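Local coordinates for metal-independent carbonic anhydrase (Nostoc sp. PCC 7120 = FACHB-418, PDB 7C5W), which catalyses the hydration of carbon dioxide to bicarbonate without any metal cofactor, working as a homotetramer built as a dimer of dimers, at residues A[22-26]-A[27-31]. Numbering follows the deposited sequence.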
loop_
_atom_site.group_PDB
_atom_site.type_symbol
_atom_site.label_atom_id
_atom_site.label_comp_id
_atom_site.label_asym_id
_atom_site.label_seq_id
_atom_site.Cartn_x
_atom_site.Cartn_y
_atom_site.Cartn_z
ATOM N N ARG A 22 6.100 3.369 -7.361
ATOM C CA ARG A 22 5.851 1.955 -6.995
ATOM C C ARG A 22 4.396 1.560 -7.273
ATOM O O ARG A 22 4.061 0.377 -7.102
ATOM C CB ARG A 22 6.132 1.762 -5.510
ATOM C CG ARG A 22 7.542 2.159 -5.125
ATOM C CD ARG A 22 7.978 1.367 -3.926
ATOM N NE ARG A 22 9.171 0.606 -4.229
ATOM C CZ ARG A 22 9.273 -0.703 -4.127
ATOM N NH1 ARG A 22 8.257 -1.443 -3.726
ATOM N NH2 ARG A 22 10.419 -1.269 -4.408
ATOM N N ALA A 23 3.559 2.517 -7.658
ATOM C CA ALA A 23 2.135 2.285 -7.969
ATOM C C ALA A 23 2.038 1.587 -9.326
ATOM O O ALA A 23 2.903 1.814 -10.164
ATOM C CB ALA A 23 1.377 3.597 -7.968
ATOM N N ILE A 24 0.993 0.788 -9.519
ATOM C CA ILE A 24 0.642 0.164 -10.822
ATOM C C ILE A 24 -0.384 1.061 -11.525
ATOM O O ILE A 24 -1.310 1.557 -10.848
ATOM C CB ILE A 24 0.114 -1.269 -10.594
ATOM C CG1 ILE A 24 1.182 -2.170 -9.967
ATOM C CG2 ILE A 24 -0.433 -1.857 -11.887
ATOM C CD1 ILE A 24 0.669 -3.503 -9.464
ATOM N N THR A 25 -0.228 1.244 -12.836
ATOM C CA THR A 25 -1.211 1.909 -13.734
ATOM C C THR A 25 -2.062 0.842 -14.422
ATOM O O THR A 25 -1.609 -0.315 -14.508
ATOM C CB THR A 25 -0.519 2.735 -14.826
ATOM O OG1 THR A 25 0.057 1.789 -15.730
ATOM C CG2 THR A 25 0.534 3.680 -14.287
ATOM N N GLU A 26 -3.226 1.247 -14.922
ATOM C CA GLU A 26 -4.152 0.395 -15.703
ATOM C C GLU A 26 -3.386 -0.273 -16.851
ATOM O O GLU A 26 -3.572 -1.485 -17.048
ATOM C CB GLU A 26 -5.325 1.232 -16.211
ATOM C CG GLU A 26 -6.364 0.418 -16.957
ATOM C CD GLU A 26 -7.650 1.171 -17.241
ATOM O OE1 GLU A 26 -8.683 0.497 -17.486
ATOM O OE2 GLU A 26 -7.616 2.430 -17.200
ATOM N N SER A 27 -2.563 0.486 -17.578
ATOM C CA SER A 27 -1.879 0.023 -18.813
ATOM C C SER A 27 -0.848 -1.065 -18.464
ATOM O O SER A 27 -0.738 -2.035 -19.234
ATOM C CB SER A 27 -1.264 1.178 -19.577
ATOM O OG SER A 27 -0.066 1.616 -18.957
ATOM N N GLU A 28 -0.129 -0.914 -17.351
ATOM C CA GLU A 28 0.783 -1.946 -16.792
ATOM C C GLU A 28 0.018 -3.250 -16.510
ATOM O O GLU A 28 0.577 -4.329 -16.769
ATOM C CB GLU A 28 1.431 -1.442 -15.502
ATOM C CG GLU A 28 2.598 -0.497 -15.723
ATOM C CD GLU A 28 3.173 0.081 -14.437
ATOM O OE1 GLU A 28 2.418 0.213 -13.455
ATOM O OE2 GLU A 28 4.371 0.395 -14.410
ATOM N N VAL A 29 -1.205 -3.166 -15.981
ATOM C CA VAL A 29 -2.028 -4.362 -15.644
ATOM C C VAL A 29 -2.417 -5.067 -16.947
ATOM O O VAL A 29 -2.254 -6.299 -17.026
ATOM C CB VAL A 29 -3.278 -4.001 -14.820
ATOM C CG1 VAL A 29 -4.196 -5.201 -14.651
ATOM C CG2 VAL A 29 -2.912 -3.419 -13.468
ATOM N N LEU A 30 -2.929 -4.318 -17.926
ATOM C CA LEU A 30 -3.394 -4.886 -19.218
ATOM C C LEU A 30 -2.196 -5.539 -19.917
ATOM O O LEU A 30 -2.344 -6.664 -20.430
ATOM C CB LEU A 30 -4.038 -3.790 -20.070
ATOM C CG LEU A 30 -5.305 -3.169 -19.476
ATOM C CD1 LEU A 30 -5.949 -2.196 -20.464
ATOM C CD2 LEU A 30 -6.305 -4.241 -19.059
ATOM N N ALA A 31 -1.042 -4.876 -19.889
ATOM C CA ALA A 31 0.222 -5.383 -20.467
ATOM C C ALA A 31 0.593 -6.723 -19.813
ATOM O O ALA A 31 0.820 -7.684 -20.563
ATOM C CB ALA A 31 1.323 -4.362 -20.309
#
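Thr25 and Glu28 bond to each other twice, side chain to backbone in both directions, which meets the definition of a capping box at the N-terminus of helix 26-50. In one direction Glu28 N donates to Thr25 OG1 over 3.2 Å, nearly straight at 168°. Thr25 chi1 of 71° sets OG1 between its own N and carbonyl carbon, facing the first helical turn. In the other, Thr25 N donates to Glu28 OE1 at 2.9 Å, reaching the oxygen on its anti side and 28° out of the carboxylate plane. The Glu28 chain runs extended beyond CG and crosses the Thr25 side chain at about a right angle, its CG 3.4 Å from Thr25 OG1. Its other oxygen, OE2, forms a salt bridge with Lys159, which also bonds to Ala23 O. An alanine in place of Glu28 would probably leave Thr25 N without its acceptor and Lys159 without this carboxylate, undoing half of the box.

Regular helix bonding starts beside the cap, Val29 N to Thr25 O at 3.2 Å and Leu30 N to Glu26 O at 3.0 Å. Packing is tight on the inner side, where the Ile24 and Val29 CG2 methyls meet at 3.3 Å, closer than usual for carbons. The outer side is looser: Ser27 and Leu30 are exposed, and Glu26 CG comes no nearer than 4.4 Å to Leu30 CD1.

The cap thus joins the loop after strand 19-21 to helix 26-50, with Ile24 and Val29 resting on Ala133 of strand 132-143 and Ile24 and Glu28 touching Leu165 of strand 165-173.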